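Local coordinates for maleylpyruvate isomerase (Ralstonia sp., PDB 2V6K) that catalyses the glutathione-dependent isomerisation of maleylpyruvate to fumarylpyruvate in naphthalene degradation, working as a homodimeric zeta-class glutathione transferase, at the interface of chains A and B. Coordinates in Å, arbitrary orientation; residue numbers count along the deposited sequence, not the author numbering. Chains: chain A/B, Maleylpyruvate isomerase.

The interface of chains A and B. Residues chain A 107-108, 112-113, 116-117, 121, 131; chain B 108, 113, 117, 121, 131, 135.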
ATOM      1  N   PRO A 107      -2.706   6.369   3.144  1.00  3.93           N
ATOM      2  CA  PRO A 107      -2.239   7.326   2.135  1.00  4.19           C
ATOM      3  C   PRO A 107      -3.252   8.401   1.789  1.00  4.35           C
ATOM      4  O   PRO A 107      -2.864   9.498   1.374  1.00  4.61           O
ATOM      5  CB  PRO A 107      -1.955   6.443   0.911  1.00  4.45           C
ATOM      6  CG  PRO A 107      -1.689   5.076   1.513  1.00  4.78           C
ATOM      7  CD  PRO A 107      -2.684   4.984   2.629  1.00  4.13           C
ATOM      8  N   ILE A 108      -4.531   8.095   1.957  1.00  4.18           N
ATOM      9  CA  ILE A 108      -5.595   9.011   1.545  1.00  4.03           C
ATOM     10  C   ILE A 108      -5.686  10.210   2.482  1.00  4.35           C
ATOM     11  O   ILE A 108      -6.157  11.285   2.081  1.00  4.27           O
ATOM     12  CB  ILE A 108      -6.979   8.308   1.533  1.00  5.01           C
ATOM     13  CG1 ILE A 108      -6.912   6.870   0.996  1.00  8.75           C
ATOM     14  CG2 ILE A 108      -7.980   9.129   0.735  1.00  5.25           C
ATOM     15  CD1 ILE A 108      -6.412   6.763  -0.415  1.00  9.80           C
ATOM     16  N   ARG A 112       0.139  15.647   2.811  1.00  3.89           N
ATOM     17  CA  ARG A 112       0.176  16.288   1.487  1.00  3.81           C
ATOM     18  C   ARG A 112      -1.198  16.292   0.823  1.00  3.58           C
ATOM     19  O   ARG A 112      -1.527  17.213   0.067  1.00  3.72           O
ATOM     20  CB  ARG A 112       1.200  15.601   0.574  1.00  4.04           C
ATOM     21  CG  ARG A 112       0.863  14.147   0.286  1.00  4.42           C
ATOM     22  CD  ARG A 112       1.951  13.374  -0.437  1.00  4.49           C
ATOM     23  NE  ARG A 112       1.385  12.081  -0.817  1.00  4.46           N
ATOM     24  CZ  ARG A 112       1.679  11.395  -1.914  1.00  3.77           C
ATOM     25  NH1 ARG A 112       2.630  11.803  -2.749  1.00  4.32           N
ATOM     26  NH2 ARG A 112       1.012  10.271  -2.145  1.00  4.87           N
ATOM     27  N   ILE A 113      -1.990  15.263   1.088  1.00  3.47           N
ATOM     28  CA  ILE A 113      -3.318  15.162   0.500  1.00  3.60           C
ATOM     29  C   ILE A 113      -4.222  16.203   1.143  1.00  4.54           C
ATOM     30  O   ILE A 113      -4.938  16.933   0.451  1.00  4.34           O
ATOM     31  CB  ILE A 113      -3.918  13.750   0.701  1.00  3.81           C
ATOM     32  CG1 ILE A 113      -2.941  12.651   0.242  1.00  4.55           C
ATOM     33  CG2 ILE A 113      -5.280  13.644   0.007  1.00  4.32           C
ATOM     34  CD1 ILE A 113      -2.522  12.708  -1.223  1.00  5.64           C
ATOM     35  N   TYR A 116      -3.512  19.609  -0.126  1.00  3.16           N
ATOM     36  CA  TYR A 116      -4.096  19.820  -1.443  1.00  3.27           C
ATOM     37  C   TYR A 116      -5.596  20.130  -1.325  1.00  3.95           C
ATOM     38  O   TYR A 116      -6.104  21.053  -1.974  1.00  3.62           O
ATOM     39  CB  TYR A 116      -3.848  18.594  -2.324  1.00  3.97           C
ATOM     40  CG  TYR A 116      -4.071  18.809  -3.805  1.00  4.07           C
ATOM     41  CD1 TYR A 116      -2.991  18.905  -4.676  1.00  4.77           C
ATOM     42  CD2 TYR A 116      -5.359  18.913  -4.335  1.00  3.95           C
ATOM     43  CE1 TYR A 116      -3.184  19.093  -6.040  1.00  4.98           C
ATOM     44  CE2 TYR A 116      -5.562  19.089  -5.698  1.00  4.63           C
ATOM     45  CZ  TYR A 116      -4.472  19.177  -6.540  1.00  4.38           C
ATOM     46  OH  TYR A 116      -4.664  19.350  -7.891  1.00  5.80           O
ATOM     47  N   LEU A 117      -6.302  19.393  -0.474  1.00  3.15           N
ATOM     48  CA  LEU A 117      -7.718  19.691  -0.230  1.00  4.01           C
ATOM     49  C   LEU A 117      -7.918  21.118   0.264  1.00  3.59           C
ATOM     50  O   LEU A 117      -8.830  21.813  -0.189  1.00  4.86           O
ATOM     51  CB  LEU A 117      -8.319  18.696   0.757  1.00  4.07           C
ATOM     52  CG  LEU A 117      -8.348  17.226   0.330  1.00  4.17           C
ATOM     53  CD1 LEU A 117      -8.900  16.386   1.450  1.00  7.01           C
ATOM     54  CD2 LEU A 117      -9.176  17.039  -0.934  1.00  6.01           C
ATOM     55  N   PHE A 121      -8.981  22.864  -3.059  1.00  5.00           N
ATOM     56  CA  PHE A 121     -10.433  22.731  -2.944  1.00  5.86           C
ATOM     57  C   PHE A 121     -11.043  23.563  -1.817  1.00  6.27           C
ATOM     58  O   PHE A 121     -12.263  23.544  -1.621  1.00  8.34           O
ATOM     59  CB  PHE A 121     -10.828  21.256  -2.849  1.00  7.05           C
ATOM     60  CG  PHE A 121     -10.532  20.486  -4.099  1.00  5.68           C
ATOM     61  CD1 PHE A 121     -11.167  20.821  -5.292  1.00  6.17           C
ATOM     62  CD2 PHE A 121      -9.607  19.452  -4.096  1.00  6.58           C
ATOM     63  CE1 PHE A 121     -10.893  20.126  -6.460  1.00  6.67           C
ATOM     64  CE2 PHE A 121      -9.328  18.748  -5.263  1.00  7.08           C
ATOM     65  CZ  PHE A 121      -9.971  19.086  -6.446  1.00  6.31           C
ATOM     66  N   TRP A 131     -13.593  14.042   5.383  1.00  4.26           N
ATOM     67  CA  TRP A 131     -12.799  13.273   4.427  1.00  4.15           C
ATOM     68  C   TRP A 131     -12.092  12.129   5.138  1.00  4.26           C
ATOM     69  O   TRP A 131     -12.250  10.963   4.766  1.00  4.54           O
ATOM     70  CB  TRP A 131     -11.786  14.206   3.765  1.00  3.93           C
ATOM     71  CG  TRP A 131     -10.661  13.576   2.965  1.00  2.94           C
ATOM     72  CD1 TRP A 131      -9.462  13.126   3.444  1.00  4.01           C
ATOM     73  CD2 TRP A 131     -10.612  13.405   1.543  1.00  3.20           C
ATOM     74  NE1 TRP A 131      -8.681  12.659   2.407  1.00  3.93           N
ATOM     75  CE2 TRP A 131      -9.355  12.839   1.228  1.00  3.92           C
ATOM     76  CE3 TRP A 131     -11.507  13.686   0.500  1.00  4.35           C
ATOM     77  CZ2 TRP A 131      -8.978  12.539  -0.082  1.00  3.88           C
ATOM     78  CZ3 TRP A 131     -11.131  13.395  -0.797  1.00  4.86           C
ATOM     79  CH2 TRP A 131      -9.879  12.827  -1.078  1.00  4.67           C
TER
ATOM     80  N   ILE B 108      -4.779   7.014  -4.280  1.00  4.39           N
ATOM     81  CA  ILE B 108      -5.150   8.427  -4.224  1.00  4.46           C
ATOM     82  C   ILE B 108      -6.052   8.806  -5.391  1.00  4.49           C
ATOM     83  O   ILE B 108      -6.839   9.752  -5.297  1.00  4.27           O
ATOM     84  CB  ILE B 108      -3.902   9.343  -4.247  1.00  5.05           C
ATOM     85  CG1 ILE B 108      -2.741   8.775  -3.411  1.00  9.81           C
ATOM     86  CG2 ILE B 108      -4.274  10.743  -3.767  1.00  5.61           C
ATOM     87  CD1 ILE B 108      -3.053   8.598  -1.946  1.00 10.66           C
ATOM     88  N   ILE B 113     -12.371   7.991  -4.618  1.00  3.74           N
ATOM     89  CA  ILE B 113     -11.745   9.244  -4.205  1.00  3.87           C
ATOM     90  C   ILE B 113     -12.162  10.355  -5.161  1.00  4.68           C
ATOM     91  O   ILE B 113     -12.573  11.438  -4.730  1.00  4.44           O
ATOM     92  CB  ILE B 113     -10.203   9.120  -4.191  1.00  4.13           C
ATOM     93  CG1 ILE B 113      -9.742   7.894  -3.383  1.00  4.76           C
ATOM     94  CG2 ILE B 113      -9.564  10.409  -3.661  1.00  4.85           C
ATOM     95  CD1 ILE B 113     -10.186   7.868  -1.928  1.00  5.70           C
ATOM     96  N   LEU B 117     -14.240  13.867  -4.558  1.00  3.68           N
ATOM     97  CA  LEU B 117     -13.825  15.185  -5.038  1.00  3.67           C
ATOM     98  C   LEU B 117     -14.927  15.866  -5.846  1.00  3.15           C
ATOM     99  O   LEU B 117     -15.187  17.065  -5.679  1.00  4.25           O
ATOM    100  CB  LEU B 117     -12.549  15.087  -5.869  1.00  3.91           C
ATOM    101  CG  LEU B 117     -11.302  14.563  -5.164  1.00  3.73           C
ATOM    102  CD1 LEU B 117     -10.184  14.456  -6.167  1.00  6.83           C
ATOM    103  CD2 LEU B 117     -10.913  15.479  -4.006  1.00  6.34           C
ATOM    104  N   PHE B 121     -16.424  18.246  -3.149  1.00  5.18           N
ATOM    105  CA  PHE B 121     -15.626  19.442  -3.407  1.00  5.77           C
ATOM    106  C   PHE B 121     -15.924  20.116  -4.742  1.00  6.59           C
ATOM    107  O   PHE B 121     -15.327  21.144  -5.062  1.00  7.80           O
ATOM    108  CB  PHE B 121     -14.137  19.135  -3.240  1.00  6.88           C
ATOM    109  CG  PHE B 121     -13.753  18.824  -1.822  1.00  5.57           C
ATOM    110  CD1 PHE B 121     -13.906  19.787  -0.828  1.00  7.47           C
ATOM    111  CD2 PHE B 121     -13.262  17.572  -1.477  1.00  6.77           C
ATOM    112  CE1 PHE B 121     -13.569  19.506   0.491  1.00  7.12           C
ATOM    113  CE2 PHE B 121     -12.916  17.286  -0.160  1.00  7.16           C
ATOM    114  CZ  PHE B 121     -13.071  18.252   0.825  1.00  7.10           C
ATOM    115  N   TRP B 131      -5.437  16.759 -10.058  1.00  4.37           N
ATOM    116  CA  TRP B 131      -5.243  15.932  -8.858  1.00  4.14           C
ATOM    117  C   TRP B 131      -4.468  14.670  -9.213  1.00  4.52           C
ATOM    118  O   TRP B 131      -3.413  14.391  -8.637  1.00  4.51           O
ATOM    119  CB  TRP B 131      -6.613  15.575  -8.287  1.00  4.23           C
ATOM    120  CG  TRP B 131      -6.680  14.496  -7.235  1.00  4.12           C
ATOM    121  CD1 TRP B 131      -6.759  13.147  -7.441  1.00  4.20           C
ATOM    122  CD2 TRP B 131      -6.748  14.690  -5.818  1.00  3.49           C
ATOM    123  NE1 TRP B 131      -6.853  12.489  -6.233  1.00  4.13           N
ATOM    124  CE2 TRP B 131      -6.861  13.414  -5.223  1.00  4.19           C
ATOM    125  CE3 TRP B 131      -6.740  15.824  -4.992  1.00  4.24           C
ATOM    126  CZ2 TRP B 131      -6.958  13.240  -3.840  1.00  3.92           C
ATOM    127  CZ3 TRP B 131      -6.831  15.651  -3.626  1.00  4.55           C
ATOM    128  CH2 TRP B 131      -6.939  14.368  -3.062  1.00  4.46           C
ATOM    129  N   TRP B 135      -0.264  13.350  -7.997  1.00  3.81           N
ATOM    130  CA  TRP B 135       0.223  12.181  -7.268  1.00  3.90           C
ATOM    131  C   TRP B 135       1.018  11.237  -8.159  1.00  4.28           C
ATOM    132  O   TRP B 135       1.998  10.642  -7.712  1.00  4.18           O
ATOM    133  CB  TRP B 135      -0.920  11.483  -6.516  1.00  4.23           C
ATOM    134  CG  TRP B 135      -1.789  12.504  -5.858  1.00  4.43           C
ATOM    135  CD1 TRP B 135      -3.103  12.745  -6.132  1.00  5.22           C
ATOM    136  CD2 TRP B 135      -1.382  13.503  -4.903  1.00  4.26           C
ATOM    137  NE1 TRP B 135      -3.552  13.804  -5.377  1.00  5.08           N
ATOM    138  CE2 TRP B 135      -2.518  14.287  -4.618  1.00  4.37           C
ATOM    139  CE3 TRP B 135      -0.176  13.790  -4.244  1.00  4.89           C
ATOM    140  CZ2 TRP B 135      -2.484  15.356  -3.716  1.00  4.59           C
ATOM    141  CZ3 TRP B 135      -0.141  14.859  -3.347  1.00  4.71           C
ATOM    142  CH2 TRP B 135      -1.293  15.621  -3.086  1.00  5.60           C
TER
HETATM  143  O   HOH W   1       2.737  10.056  -5.116  1.00  7.63           O
HETATM  144  O   HOH W   2     -14.363  23.053  -3.403  1.00 34.84           O
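Around the two-fold axis of the homodimer, helices 111-121 and 125-149 and the 3-10 helix 106-109 of both subunits meet through an almost wholly apolar patch, packed tightly in the middle and bridged by water at its margins; each contact has a twin with the chains exchanged. The tight part is built on B:Trp131 and B:Trp135, whose wide, flat indoles offer faces and rims to methyls and rings. In B:Trp131 CG lies anti to the backbone N (chi1 167°), sending the indole across the boundary. Its NE1 is satisfied by a nearly straight bond to B:Ile108 O at 2.9 Å; the in-plane acceptor helps fix the ring's rotation. B:Leu117 CD1 and B:Trp135 NE1 cover its two faces, leaving the six-membered rim for the partner. That CE3 rim points at the face of A:Tyr116, near its CD2 side, planes 88° apart and CD2 3.4 Å from CE3; the flat phenol, with CG anti to the backbone N, suits this edge-to-face fit. Branched A:Ile113 serves several groups: CG2 touches B:Trp131 CH2 at 3.6 Å, while CD1 sits over B:Trp135, 3.5 Å from its six-membered-ring centroid, and meets B:Ile108 CG2 tip to tip. B:Ile108 CD1 reaches A:Pro107. Compact, branched A:Leu117 and B:Leu117 suit the crowded axis, their CD2 methyls 3.9 Å apart, each also touching the opposite Phe121 CE2. The phenylalanines pack CB against CG.

The margins are looser. A:Arg112, CG in the crowded position (chi1 63°) and then extended, lays its aliphatic stem by the B:Trp135 rim; its NH1 hydrogen-bonds water 1, which also meets B:Trp135 O. Elsewhere water 2 links backbone carbonyls, 2.8 Å from A:Phe121 O and 2.7 Å from B:Phe121 O.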